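Pumilio homolog 23 (Arabidopsis thaliana, PDB 5WZK) binds RNA in a sequence-specific manner, recognising 18S rRNA, and probably regulates translation and mRNA stability. Local coordinates at residues 94-99 / 143-148; 396-401 / 433-438. All coordinates share one frame; numbering follows the deposited sequence.

Overall arrangement
Helical Pumilio repeats, joined by loops and with no strands, pack into a right-handed superhelix shaped like a half donut, and the two contacts lie on opposite sides of the centre of the chain. Interaction 1 comes first along the chain and joins the start of helix 98-110, in Pumilio repeat 2, to the start of helix 146-158, in repeat 3. Interaction 2 pairs helix 391-400 with helix 432-440 of repeat 7. Their centres are 44 Å apart, with nearest atoms about 28 Å apart, and they do not touch. One RNA strand spans both: C9, G10 and G11 meet interaction 1, G2 and A3 meet interaction 2, so RNA and protein run antiparallel.

Interaction 1. Residues 94-99 / 143-148; sequences MDRSGS and NCYGSH. With nucleotides of chain B.
Tyr-145 lies across residues 94-99 as a flat plate. Its CG stands anti to its own carbonyl carbon (chi1 -47°), which carries the ring over Arg-96. CB comes first, 3.5 Å from Ser-99 OG. At the ring, CD2 approaches the backbone oxygen of Met-94 (CD2 to Met-94 O, 3.5 Å), while Arg-96 CA sits over the centre of one face. This is a CH-pi contact, with Arg-96 CA 3.5 Å from the Tyr-145 ring centroid and only 3° off the ring normal. Arg-96 CB covers the CZ end of the same face. On the RNA side, Tyr-145 CE1 is 3.6 Å from O4' of G10 of chain B. The hydroxyl ends the side chain at phosphate oxygen OP1 of G11 of chain B, a hydrogen bond whose modelled length is too short to be trusted in detail.

Next to this, the side chains of Met-94 and Asn-143 cross, the thioether methyl CE of Met-94 coming 3.5 Å from Asn-143 ND2. Both turns are N-capped alike: Asp-95 OD2 accepts from Ser-97 N and Gly-98 N, and Asn-143 OD1 from Gly-146 N and, weakly, Tyr-145 N. The same kind of cap thus recurs in the turns that lead into two successive RNA-facing helices.

G10 is met from both segments. C6 of its base lies 3.3 Å above the plane of the His-148 ring, over the ring centre, and Ser-99 OG takes a hydrogen bond from its N2 (3.0 Å). Because Ser-99 OG gives its own proton to Asp-95 O (2.8 Å), the serine oxygen is placed to act as an acceptor, consistent with reading the exocyclic amino group of guanine.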
# COMPACT_ATOMS: atom_id res chain seq x y z
N MET A 94 -2.49 20.48 -18.42
CA MET A 94 -2.08 21.27 -17.25
C MET A 94 -3.19 22.18 -16.73
O MET A 94 -2.96 22.94 -15.79
CB MET A 94 -0.84 22.10 -17.57
CG MET A 94 0.41 21.24 -17.74
SD MET A 94 1.80 22.14 -18.43
CE MET A 94 2.11 23.35 -17.15
N ASP A 95 -4.38 22.09 -17.31
CA ASP A 95 -5.52 22.90 -16.91
C ASP A 95 -6.38 22.13 -15.93
O ASP A 95 -6.60 20.92 -16.07
CB ASP A 95 -6.33 23.27 -18.15
CG ASP A 95 -7.49 24.17 -17.83
OD1 ASP A 95 -7.28 25.40 -17.83
OD2 ASP A 95 -8.59 23.63 -17.58
N ARG A 96 -6.91 22.85 -14.94
CA ARG A 96 -7.62 22.15 -13.87
C ARG A 96 -8.88 21.46 -14.36
O ARG A 96 -9.35 20.54 -13.69
CB ARG A 96 -7.98 23.11 -12.75
CG ARG A 96 -8.80 24.29 -13.14
CD ARG A 96 -9.25 24.94 -11.86
NE ARG A 96 -9.94 26.20 -12.06
CZ ARG A 96 -10.34 26.97 -11.06
NH1 ARG A 96 -10.12 26.58 -9.80
NH2 ARG A 96 -10.97 28.11 -11.31
N SER A 97 -9.43 21.88 -15.49
CA SER A 97 -10.53 21.14 -16.10
C SER A 97 -10.07 20.29 -17.27
O SER A 97 -10.48 19.12 -17.37
CB SER A 97 -11.63 22.11 -16.56
OG SER A 97 -12.36 22.62 -15.45
N GLY A 98 -9.21 20.82 -18.14
CA GLY A 98 -8.72 20.04 -19.26
C GLY A 98 -8.05 18.74 -18.87
O GLY A 98 -8.13 17.75 -19.61
N SER A 99 -7.40 18.71 -17.70
CA SER A 99 -6.68 17.50 -17.29
C SER A 99 -7.60 16.28 -17.22
O SER A 99 -7.16 15.15 -17.45
CB SER A 99 -5.96 17.72 -15.95
OG SER A 99 -6.78 18.31 -14.96
N ASN A 143 3.46 20.15 -12.69
CA ASN A 143 2.13 20.74 -12.60
C ASN A 143 1.20 19.78 -11.86
O ASN A 143 1.23 18.58 -12.12
CB ASN A 143 1.63 21.02 -14.01
CG ASN A 143 0.31 21.75 -14.03
OD1 ASN A 143 -0.75 21.13 -14.02
ND2 ASN A 143 0.37 23.06 -14.08
N CYS A 144 0.38 20.31 -10.94
CA CYS A 144 -0.47 19.41 -10.17
C CYS A 144 -1.43 18.64 -11.06
O CYS A 144 -1.70 17.45 -10.81
CB CYS A 144 -1.23 20.18 -9.08
SG CYS A 144 -2.20 21.59 -9.59
N TYR A 145 -1.96 19.28 -12.11
CA TYR A 145 -2.87 18.55 -12.99
C TYR A 145 -2.11 17.69 -13.98
O TYR A 145 -2.41 16.49 -14.13
CB TYR A 145 -3.82 19.53 -13.67
CG TYR A 145 -4.40 20.52 -12.67
CD1 TYR A 145 -5.33 20.11 -11.72
CD2 TYR A 145 -3.98 21.85 -12.64
CE1 TYR A 145 -5.86 21.00 -10.78
CE2 TYR A 145 -4.51 22.76 -11.71
CZ TYR A 145 -5.44 22.33 -10.78
OH TYR A 145 -5.95 23.22 -9.86
N GLY A 146 -1.07 18.26 -14.63
CA GLY A 146 -0.32 17.54 -15.64
C GLY A 146 0.36 16.28 -15.12
O GLY A 146 0.51 15.30 -15.86
N SER A 147 0.77 16.28 -13.86
CA SER A 147 1.41 15.10 -13.30
C SER A 147 0.46 13.91 -13.26
O SER A 147 0.90 12.76 -13.36
CB SER A 147 1.93 15.42 -11.90
OG SER A 147 0.88 15.96 -11.13
N HIS A 148 -0.84 14.15 -13.09
CA HIS A 148 -1.78 13.03 -13.12
C HIS A 148 -1.92 12.49 -14.53
O HIS A 148 -1.93 11.27 -14.74
CB HIS A 148 -3.14 13.46 -12.60
CG HIS A 148 -3.18 13.62 -11.11
ND1 HIS A 148 -3.27 14.85 -10.50
CD2 HIS A 148 -3.15 12.70 -10.12
CE1 HIS A 148 -3.29 14.68 -9.19
NE2 HIS A 148 -3.22 13.39 -8.94
P G B 10 -5.60 17.75 -3.82
OP1 G B 10 -6.14 18.85 -2.99
OP2 G B 10 -6.04 16.34 -3.58
O5' G B 10 -5.84 18.11 -5.36
C5' G B 10 -5.71 19.45 -5.84
C4' G B 10 -6.39 19.63 -7.18
O4' G B 10 -5.96 18.56 -8.07
C3' G B 10 -7.92 19.58 -7.17
O3' G B 10 -8.45 20.48 -8.15
C2' G B 10 -8.21 18.16 -7.62
O2' G B 10 -9.49 17.96 -8.20
C1' G B 10 -7.09 17.91 -8.62
N9 G B 10 -6.83 16.48 -8.79
C8 G B 10 -6.78 15.56 -7.78
N7 G B 10 -6.62 14.33 -8.21
C5 G B 10 -6.61 14.45 -9.59
C6 G B 10 -6.48 13.46 -10.58
O6 G B 10 -6.33 12.25 -10.43
N1 G B 10 -6.51 13.99 -11.87
C2 G B 10 -6.64 15.34 -12.16
N2 G B 10 -6.65 15.69 -13.46
N3 G B 10 -6.78 16.27 -11.22
C4 G B 10 -6.76 15.77 -9.97
P G B 11 -8.73 22.02 -7.78
OP1 G B 11 -7.50 22.82 -8.01
OP2 G B 11 -9.49 22.08 -6.50
O5' G B 11 -9.67 22.54 -8.93
C5' G B 11 -10.94 21.98 -9.17
C4' G B 11 -11.38 22.37 -10.55
O4' G B 11 -11.34 21.20 -11.39
C3' G B 11 -12.79 22.93 -10.67
O3' G B 11 -12.84 23.82 -11.79
C2' G B 11 -13.60 21.68 -10.96
O2' G B 11 -14.84 21.92 -11.60
C1' G B 11 -12.63 20.91 -11.87
N9 G B 11 -12.79 19.47 -11.80
C8 G B 11 -12.59 18.66 -10.70
N7 G B 11 -12.82 17.41 -10.97
C5 G B 11 -13.18 17.40 -12.32
C6 G B 11 -13.57 16.33 -13.17
O6 G B 11 -13.65 15.14 -12.91
N1 G B 11 -13.86 16.78 -14.46
C2 G B 11 -13.80 18.08 -14.88
N2 G B 11 -14.12 18.30 -16.17
N3 G B 11 -13.46 19.10 -14.10
C4 G B 11 -13.17 18.67 -12.85
P C B 9 -2.27 15.76 0.76
OP1 C B 9 -3.07 16.86 1.37
OP2 C B 9 -2.64 14.32 0.93
O5' C B 9 -2.23 15.97 -0.82
C5' C B 9 -1.78 17.19 -1.39
C4' C B 9 -1.85 17.09 -2.88
O4' C B 9 -0.96 16.05 -3.33
C3' C B 9 -3.20 16.70 -3.45
O3' C B 9 -4.01 17.85 -3.63
C2' C B 9 -2.86 16.01 -4.78
O2' C B 9 -2.83 16.96 -5.84
C1' C B 9 -1.42 15.52 -4.54
N1 C B 9 -1.24 14.05 -4.52
C2 C B 9 -1.11 13.38 -5.74
O2 C B 9 -1.20 14.06 -6.79
N3 C B 9 -0.91 12.04 -5.74
C4 C B 9 -0.81 11.39 -4.58
N4 C B 9 -0.60 10.08 -4.59
C5 C B 9 -0.92 12.06 -3.35
C6 C B 9 -1.12 13.39 -3.35

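Interaction 2. Residues 396-401 / 433-438; sequences ILQGIF and ARVIEA. With nucleotides of chain B.
Gln-398 stays extended beyond CG (chi2 174°), whereas Arg-434 bends at its second torsion (chi2 -80°), and together these shapes carry both polar ends toward the RNA. They do so from neighbouring helices of the Pumilio superhelix, whose RNA-facing helices stack side by side; here the segment axes are 8.6 Å apart and only 3° from parallel. The two side chains cross, Gln-398 NE2 lying 3.3 Å from Arg-434 CB, yet the amide and guanidinium planes are nearly parallel.

Away from the RNA the contact is apolar. Val-435 CG1 touches both Leu-397 CB and Phe-401 CE2, the latter 3.9 Å away, and CG2 also faces Leu-397. Ala-438 CB fits against Gln-398 CA and Phe-401 CB. Helix 362-367 extends this apolar layer, its Leu-367 touching both Leu-397 and Val-435.

At the RNA end, N6 of A3 of chain B donates to Gln-398 OE1 (3.2 Å). The guanidinium of Arg-434 is slotted between two nucleotides, with A3 N7 over one face and C4 of G2 of chain B over the other, while Arg-434 NH2 gives an almost straight hydrogen bond to G2 O2' (3.2 Å). That bond to the ribose, with the bases on both faces, probably helps to hold the guanidinium in its orientation. Glu-437, one helical turn on, reads the guanine edge of G2 with both carboxylate oxygens: OE1 accepts from G2 N1 at 2.9 Å, and OE2, also bonded to Thr-472 OG1, accepts from G2 N2 at 3.0 Å.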
# COMPACT_ATOMS: atom_id res chain seq x y z
N ILE A 396 4.06 -5.13 14.99
CA ILE A 396 5.31 -5.66 15.54
C ILE A 396 5.08 -7.01 16.21
O ILE A 396 5.85 -7.95 16.01
CB ILE A 396 5.93 -4.64 16.52
CG1 ILE A 396 6.50 -3.45 15.76
CG2 ILE A 396 7.02 -5.29 17.34
CD1 ILE A 396 6.66 -2.23 16.61
N LEU A 397 4.02 -7.12 17.02
CA LEU A 397 3.74 -8.39 17.70
C LEU A 397 3.42 -9.49 16.71
O LEU A 397 3.94 -10.61 16.82
CB LEU A 397 2.60 -8.21 18.69
CG LEU A 397 2.92 -7.38 19.93
CD1 LEU A 397 1.64 -7.01 20.66
CD2 LEU A 397 3.89 -8.11 20.85
N GLN A 398 2.57 -9.19 15.72
CA GLN A 398 2.35 -10.13 14.63
C GLN A 398 3.67 -10.56 14.03
O GLN A 398 3.89 -11.74 13.74
CB GLN A 398 1.47 -9.50 13.56
CG GLN A 398 0.16 -9.00 14.10
CD GLN A 398 -0.66 -8.24 13.08
OE1 GLN A 398 -0.67 -8.56 11.90
NE2 GLN A 398 -1.38 -7.23 13.56
N GLY A 399 4.59 -9.61 13.86
CA GLY A 399 5.92 -9.98 13.43
C GLY A 399 6.55 -10.97 14.39
O GLY A 399 6.93 -12.07 13.99
N ILE A 400 6.59 -10.60 15.67
CA ILE A 400 7.23 -11.43 16.69
C ILE A 400 6.72 -12.87 16.64
O ILE A 400 7.52 -13.82 16.65
CB ILE A 400 7.02 -10.78 18.07
CG1 ILE A 400 7.93 -9.57 18.20
CG2 ILE A 400 7.31 -11.75 19.18
CD1 ILE A 400 9.36 -9.94 18.27
N PHE A 401 5.41 -13.06 16.52
CA PHE A 401 4.86 -14.41 16.57
C PHE A 401 5.04 -15.19 15.27
O PHE A 401 4.50 -16.29 15.16
CB PHE A 401 3.37 -14.38 16.95
CG PHE A 401 3.13 -14.01 18.39
CD1 PHE A 401 3.55 -14.85 19.41
CD2 PHE A 401 2.51 -12.82 18.72
CE1 PHE A 401 3.35 -14.51 20.73
CE2 PHE A 401 2.31 -12.48 20.05
CZ PHE A 401 2.73 -13.33 21.05
N ALA A 433 -6.88 -8.41 17.92
CA ALA A 433 -7.28 -9.73 17.45
C ALA A 433 -6.27 -10.31 16.47
O ALA A 433 -6.04 -11.52 16.47
CB ALA A 433 -8.68 -9.66 16.83
N ARG A 434 -5.65 -9.47 15.63
CA ARG A 434 -4.61 -9.99 14.75
C ARG A 434 -3.37 -10.46 15.51
O ARG A 434 -2.58 -11.24 14.95
CB ARG A 434 -4.20 -8.93 13.74
CG ARG A 434 -5.33 -8.42 12.90
CD ARG A 434 -5.64 -9.37 11.79
NE ARG A 434 -6.55 -8.76 10.83
CZ ARG A 434 -6.52 -9.00 9.53
NH1 ARG A 434 -5.62 -9.83 9.03
NH2 ARG A 434 -7.38 -8.39 8.73
N VAL A 435 -3.16 -9.97 16.74
CA VAL A 435 -2.06 -10.47 17.57
C VAL A 435 -2.39 -11.87 18.07
O VAL A 435 -1.62 -12.82 17.89
CB VAL A 435 -1.77 -9.51 18.74
CG1 VAL A 435 -0.71 -10.10 19.67
CG2 VAL A 435 -1.31 -8.13 18.24
N ILE A 436 -3.56 -12.01 18.69
CA ILE A 436 -4.01 -13.32 19.17
C ILE A 436 -3.99 -14.34 18.04
O ILE A 436 -3.61 -15.50 18.23
CB ILE A 436 -5.40 -13.18 19.79
CG1 ILE A 436 -5.31 -12.36 21.07
CG2 ILE A 436 -6.00 -14.54 20.07
CD1 ILE A 436 -6.61 -12.23 21.78
N GLU A 437 -4.39 -13.91 16.84
CA GLU A 437 -4.42 -14.85 15.73
C GLU A 437 -3.02 -15.20 15.25
O GLU A 437 -2.75 -16.35 14.89
CB GLU A 437 -5.26 -14.29 14.60
CG GLU A 437 -6.74 -14.41 14.87
CD GLU A 437 -7.56 -13.58 13.92
OE1 GLU A 437 -7.11 -13.37 12.76
OE2 GLU A 437 -8.63 -13.11 14.36
N ALA A 438 -2.11 -14.22 15.25
CA ALA A 438 -0.73 -14.54 14.93
C ALA A 438 -0.14 -15.51 15.94
O ALA A 438 0.73 -16.33 15.59
CB ALA A 438 0.11 -13.27 14.87
P G B 2 -11.46 -6.56 4.62
OP1 G B 2 -11.71 -8.03 4.49
OP2 G B 2 -12.29 -5.59 3.85
O5' G B 2 -11.57 -6.10 6.13
C5' G B 2 -12.83 -5.89 6.77
C4' G B 2 -12.73 -6.16 8.25
O4' G B 2 -12.49 -7.58 8.48
C3' G B 2 -11.60 -5.43 8.98
O3' G B 2 -12.01 -5.27 10.33
C2' G B 2 -10.49 -6.47 8.95
O2' G B 2 -9.45 -6.28 9.90
C1' G B 2 -11.29 -7.73 9.23
N9 G B 2 -10.60 -8.98 8.87
C8 G B 2 -10.30 -9.51 7.64
N7 G B 2 -9.64 -10.64 7.71
C5 G B 2 -9.48 -10.84 9.07
C6 G B 2 -8.84 -11.89 9.77
O6 G B 2 -8.27 -12.87 9.29
N1 G B 2 -8.92 -11.69 11.16
C2 G B 2 -9.53 -10.63 11.77
N2 G B 2 -9.53 -10.58 13.11
N3 G B 2 -10.13 -9.65 11.12
C4 G B 2 -10.07 -9.83 9.79
P A B 3 -12.35 -3.82 10.90
OP1 A B 3 -13.18 -3.93 12.13
OP2 A B 3 -12.73 -3.00 9.71
O5' A B 3 -10.94 -3.30 11.43
C5' A B 3 -10.16 -2.40 10.67
C4' A B 3 -9.08 -1.83 11.52
O4' A B 3 -8.40 -2.90 12.21
C3' A B 3 -7.96 -1.09 10.80
O3' A B 3 -8.32 0.25 10.54
C2' A B 3 -6.81 -1.20 11.79
O2' A B 3 -6.98 -0.24 12.82
C1' A B 3 -7.04 -2.60 12.38
N9 A B 3 -6.25 -3.67 11.75
C8 A B 3 -6.69 -4.56 10.80
N7 A B 3 -5.77 -5.44 10.46
C5 A B 3 -4.67 -5.14 11.24
C6 A B 3 -3.38 -5.71 11.35
N6 A B 3 -2.94 -6.75 10.66
N1 A B 3 -2.53 -5.15 12.24
C2 A B 3 -2.95 -4.11 12.97
N3 A B 3 -4.13 -3.49 12.95
C4 A B 3 -4.96 -4.06 12.05